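Local coordinates for protein purine nucleoside phosphorylase (Bacillus licheniformis, PDB 6DZD) that probably cleaves adenosine, inosine and methylthioadenosine with phosphate as a zinc-containing purine nucleoside phosphorylase of the YfiH/LACC1 family, and probably also deaminates adenosine, at residues Gly187-Ile198 and Ile216-Leu225. Residues are numbered along the deposited sequence; the frame is centred on the assembly and turned at random.
Sequences GSCCYTVDDHVI and IKEGEYRLEL. With ZN (zinc ion), chain C.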
loop_
_atom_site.group_PDB
_atom_site.type_symbol
_atom_site.label_atom_id
_atom_site.label_comp_id
_atom_site.label_asym_id
_atom_site.label_seq_id
_atom_site.Cartn_x
_atom_site.Cartn_y
_atom_site.Cartn_z
ATOM N N GLY A 187 -11.055 3.903 6.828
ATOM C CA GLY A 187 -10.961 4.724 8.014
ATOM C C GLY A 187 -11.617 4.062 9.205
ATOM O O GLY A 187 -12.388 3.106 9.062
ATOM N N SER A 188 -11.298 4.597 10.396
ATOM C CA SER A 188 -11.941 4.112 11.608
ATOM C C SER A 188 -13.435 4.346 11.549
ATOM O O SER A 188 -14.191 3.629 12.207
ATOM C CB SER A 188 -11.330 4.763 12.851
ATOM O OG SER A 188 -11.484 6.167 12.841
ATOM N N CYS A 189 -13.868 5.278 10.700
ATOM C CA CYS A 189 -15.285 5.502 10.467
ATOM C C CYS A 189 -16.002 4.224 10.061
ATOM O O CYS A 189 -17.152 4.018 10.446
ATOM C CB CYS A 189 -15.476 6.565 9.391
ATOM S SG CYS A 189 -14.328 6.417 8.019
ATOM N N CYS A 190 -15.346 3.339 9.312
ATOM C CA CYS A 190 -16.022 2.155 8.791
ATOM C C CYS A 190 -15.413 0.841 9.262
ATOM O O CYS A 190 -15.755 -0.197 8.693
ATOM C CB CYS A 190 -16.030 2.136 7.258
ATOM S SG CYS A 190 -16.202 3.722 6.452
ATOM N N TYR A 191 -14.500 0.839 10.236
ATOM C CA TYR A 191 -13.729 -0.368 10.550
ATOM C C TYR A 191 -13.843 -0.734 12.031
ATOM O O TYR A 191 -13.340 -0.005 12.897
ATOM C CB TYR A 191 -12.265 -0.181 10.161
ATOM C CG TYR A 191 -11.456 -1.460 10.228
ATOM C CD1 TYR A 191 -11.937 -2.634 9.654
ATOM C CD2 TYR A 191 -10.205 -1.498 10.860
ATOM C CE1 TYR A 191 -11.197 -3.809 9.702
ATOM C CE2 TYR A 191 -9.472 -2.671 10.915
ATOM C CZ TYR A 191 -9.971 -3.824 10.332
ATOM O OH TYR A 191 -9.262 -5.012 10.382
ATOM N N THR A 192 -14.491 -1.868 12.327
ATOM C CA THR A 192 -14.577 -2.352 13.700
ATOM C C THR A 192 -14.001 -3.758 13.809
ATOM O O THR A 192 -14.129 -4.563 12.892
ATOM C CB THR A 192 -16.021 -2.330 14.248
ATOM O OG1 THR A 192 -16.850 -3.225 13.497
ATOM C CG2 THR A 192 -16.611 -0.904 14.218
ATOM N N VAL A 193 -13.347 -4.047 14.933
ATOM C CA VAL A 193 -12.591 -5.283 15.111
ATOM C C VAL A 193 -12.941 -5.899 16.461
ATOM O O VAL A 193 -13.493 -5.244 17.344
ATOM C CB VAL A 193 -11.067 -5.058 14.987
ATOM C CG1 VAL A 193 -10.725 -4.599 13.573
ATOM C CG2 VAL A 193 -10.580 -4.053 16.023
ATOM N N ASP A 194 -12.604 -7.178 16.616
ATOM C CA ASP A 194 -12.831 -7.894 17.865
ATOM C C ASP A 194 -11.607 -7.789 18.782
ATOM O O ASP A 194 -10.646 -7.067 18.502
ATOM C CB ASP A 194 -13.226 -9.351 17.582
ATOM C CG ASP A 194 -12.203 -10.110 16.716
ATOM O OD1 ASP A 194 -11.012 -9.712 16.655
ATOM O OD2 ASP A 194 -12.604 -11.131 16.097
ATOM N N ASP A 195 -11.658 -8.498 19.915
ATOM C CA ASP A 195 -10.531 -8.560 20.832
ATOM C C ASP A 195 -9.331 -9.207 20.194
ATOM O O ASP A 195 -8.188 -8.861 20.523
ATOM C CB ASP A 195 -10.905 -9.348 22.082
ATOM C CG ASP A 195 -11.797 -8.569 23.009
ATOM O OD1 ASP A 195 -11.257 -7.692 23.712
ATOM O OD2 ASP A 195 -13.026 -8.813 23.019
ATOM N N HIS A 196 -9.557 -10.183 19.322
ATOM C CA HIS A 196 -8.419 -10.907 18.782
ATOM C C HIS A 196 -7.491 -9.964 18.033
ATOM O O HIS A 196 -6.266 -10.050 18.172
ATOM C CB HIS A 196 -8.896 -12.036 17.871
ATOM C CG HIS A 196 -7.786 -12.687 17.113
ATOM N ND1 HIS A 196 -6.926 -13.595 17.690
ATOM C CD2 HIS A 196 -7.366 -12.529 15.837
ATOM C CE1 HIS A 196 -6.034 -13.979 16.798
ATOM N NE2 HIS A 196 -6.280 -13.349 15.664
ATOM N N VAL A 197 -8.059 -8.995 17.309
ATOM C CA VAL A 197 -7.238 -8.015 16.611
ATOM C C VAL A 197 -6.647 -7.018 17.595
ATOM O O VAL A 197 -5.433 -6.797 17.619
ATOM C CB VAL A 197 -8.067 -7.312 15.523
ATOM C CG1 VAL A 197 -7.317 -6.139 14.957
ATOM C CG2 VAL A 197 -8.371 -8.282 14.427
ATOM N N ILE A 198 -7.483 -6.484 18.487
ATOM C CA ILE A 198 -7.053 -5.401 19.364
ATOM C C ILE A 198 -5.986 -5.886 20.324
ATOM O O ILE A 198 -5.027 -5.163 20.617
ATOM C CB ILE A 198 -8.259 -4.795 20.109
ATOM C CG1 ILE A 198 -9.061 -3.904 19.166
ATOM C CG2 ILE A 198 -7.813 -3.999 21.326
ATOM C CD1 ILE A 198 -8.268 -2.725 18.617
ATOM N N ILE A 216 -16.644 0.695 21.382
ATOM C CA ILE A 216 -18.066 0.989 21.209
ATOM C C ILE A 216 -18.876 0.309 22.313
ATOM O O ILE A 216 -19.603 0.951 23.089
ATOM C CB ILE A 216 -18.524 0.547 19.810
ATOM C CG1 ILE A 216 -17.667 1.257 18.746
ATOM C CG2 ILE A 216 -20.005 0.827 19.623
ATOM C CD1 ILE A 216 -17.627 0.591 17.395
ATOM N N LYS A 217 -18.734 -1.008 22.407
ATOM C CA LYS A 217 -19.352 -1.827 23.433
ATOM C C LYS A 217 -18.365 -2.947 23.705
ATOM O O LYS A 217 -17.377 -3.098 22.986
ATOM C CB LYS A 217 -20.720 -2.349 22.990
ATOM C CG LYS A 217 -20.667 -3.066 21.656
ATOM C CD LYS A 217 -22.034 -3.540 21.228
ATOM C CE LYS A 217 -21.935 -4.877 20.515
ATOM N NZ LYS A 217 -23.139 -5.711 20.800
ATOM N N GLU A 218 -18.648 -3.756 24.723
ATOM C CA GLU A 218 -17.695 -4.793 25.081
ATOM C C GLU A 218 -17.482 -5.721 23.895
ATOM O O GLU A 218 -18.448 -6.221 23.314
ATOM C CB GLU A 218 -18.178 -5.575 26.299
ATOM C CG GLU A 218 -17.394 -6.864 26.508
ATOM C CD GLU A 218 -17.468 -7.371 27.945
ATOM O OE1 GLU A 218 -16.425 -7.334 28.655
ATOM O OE2 GLU A 218 -18.566 -7.805 28.379
ATOM N N GLY A 219 -16.215 -5.889 23.503
ATOM C CA GLY A 219 -15.840 -6.753 22.404
ATOM C C GLY A 219 -15.898 -6.136 21.020
ATOM O O GLY A 219 -15.469 -6.786 20.057
ATOM N N GLU A 220 -16.370 -4.899 20.875
ATOM C CA GLU A 220 -16.344 -4.228 19.581
ATOM C C GLU A 220 -15.580 -2.924 19.682
ATOM O O GLU A 220 -15.852 -2.098 20.559
ATOM C CB GLU A 220 -17.736 -3.942 19.028
ATOM C CG GLU A 220 -17.689 -3.731 17.520
ATOM C CD GLU A 220 -19.059 -3.757 16.880
ATOM O OE1 GLU A 220 -20.059 -3.637 17.627
ATOM O OE2 GLU A 220 -19.131 -3.940 15.639
ATOM N N TYR A 221 -14.649 -2.737 18.764
ATOM C CA TYR A 221 -13.709 -1.641 18.834
ATOM C C TYR A 221 -13.606 -0.979 17.472
ATOM O O TYR A 221 -13.564 -1.654 16.442
ATOM C CB TYR A 221 -12.323 -2.139 19.270
ATOM C CG TYR A 221 -12.312 -3.012 20.507
ATOM C CD1 TYR A 221 -12.231 -2.443 21.766
ATOM C CD2 TYR A 221 -12.380 -4.398 20.411
ATOM C CE1 TYR A 221 -12.221 -3.211 22.885
ATOM C CE2 TYR A 221 -12.375 -5.182 21.543
ATOM C CZ TYR A 221 -12.291 -4.575 22.774
ATOM O OH TYR A 221 -12.273 -5.311 23.924
ATOM N N ARG A 222 -13.518 0.342 17.486
ATOM C CA ARG A 222 -13.219 1.142 16.313
ATOM C C ARG A 222 -11.707 1.290 16.246
ATOM O O ARG A 222 -11.059 1.519 17.268
ATOM C CB ARG A 222 -13.880 2.509 16.457
ATOM C CG ARG A 222 -14.293 3.160 15.193
ATOM C CD ARG A 222 -15.511 4.052 15.419
ATOM N NE ARG A 222 -16.775 3.311 15.370
ATOM C CZ ARG A 222 -17.302 2.737 14.281
ATOM N NH1 ARG A 222 -16.681 2.774 13.105
ATOM N NH2 ARG A 222 -18.467 2.116 14.367
ATOM N N LEU A 223 -11.144 1.174 15.045
ATOM C CA LEU A 223 -9.694 1.108 14.889
ATOM C C LEU A 223 -9.258 1.898 13.662
ATOM O O LEU A 223 -9.802 1.696 12.574
ATOM C CB LEU A 223 -9.237 -0.353 14.779
ATOM C CG LEU A 223 -7.766 -0.638 14.462
ATOM C CD1 LEU A 223 -6.879 0.053 15.477
ATOM C CD2 LEU A 223 -7.526 -2.138 14.420
ATOM N N GLU A 224 -8.283 2.794 13.841
ATOM C CA GLU A 224 -7.713 3.599 12.755
ATOM C C GLU A 224 -6.350 3.022 12.353
ATOM O O GLU A 224 -5.321 3.337 12.960
ATOM C CB GLU A 224 -7.597 5.052 13.196
ATOM C CG GLU A 224 -6.995 5.978 12.160
ATOM C CD GLU A 224 -7.995 6.351 11.084
ATOM O OE1 GLU A 224 -9.198 6.507 11.387
ATOM O OE2 GLU A 224 -7.568 6.498 9.924
ATOM N N LEU A 225 -6.336 2.190 11.310
ATOM C CA LEU A 225 -5.113 1.465 10.967
ATOM C C LEU A 225 -4.018 2.381 10.426
ATOM O O LEU A 225 -2.830 2.056 10.545
ATOM C CB LEU A 225 -5.435 0.378 9.947
ATOM C CG LEU A 225 -6.163 -0.820 10.529
ATOM C CD1 LEU A 225 -6.566 -1.745 9.418
ATOM C CD2 LEU A 225 -5.276 -1.510 11.586
HETATM ZN ZN ZN C . -15.074 5.534 5.996
#
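Val-193 and Tyr-221 form a hydrogen-bonded antiparallel pair: Val-193 N gives to Tyr-221 O at 2.8 Å, and Tyr-221 N returns a bond to Val-193 O. Strand 192-193 is an outermost strand of a three-stranded antiparallel sheet in this chain, with 220-223 in the middle and 213-215 beyond. On the face bearing Val-193 and Tyr-221, the flat phenol suits its place because it can serve two neighbours. Ile-198, from the helix begun by N-cap Asp-194, lays CB over one ring face, toward the rim, and brings CG1 to 3.6 Å from Tyr-221 CD2, while the hydroxyl reaches Asp-195 OD1 at 2.6 Å, the carboxylate standing 81° to the ring. A leucine at Tyr-221 would probably leave Asp-195 without its hydroxyl donor and a gap beside Ile-198 where the ring face was. Next to it, Leu-223 CD2 is a bump received by Val-193 CG2 and Val-197 CG1, beta-branched residues whose methyls shape a shallow hollow. Leu-225 CD1 meets Tyr-191 CE2 obliquely.

The face of Thr-192 and Arg-222 is more polar. The Thr-192 methyl CG2 sits over one guanidinium face, toward the rim, leaving OG1 to bond Glu-220 OE2. Arginine has the length to curl back, bent at chi3 (-84°), and NH1 donates in its own plane to Ser-188 O at 2.8 Å. Glu-224, bent at chi2 (78°), brings OE1 to both Ser-188 N, from above the carboxylate plane, and OG, nearly in line with the C-O bond; serine's short hydroxyl side chain lets both donors reach one oxygen.

Cys-189 and Cys-190, next after Ser-188, bind zinc with Cys-249 and Cys-252. The chemistry therefore divides: greasy interlocking seats the helix on the sheet, whereas Arg-222 and Glu-224 grip the backbone of Ser-188 and tie the zinc-binding turn to strand 220-223 and the start of the following helix.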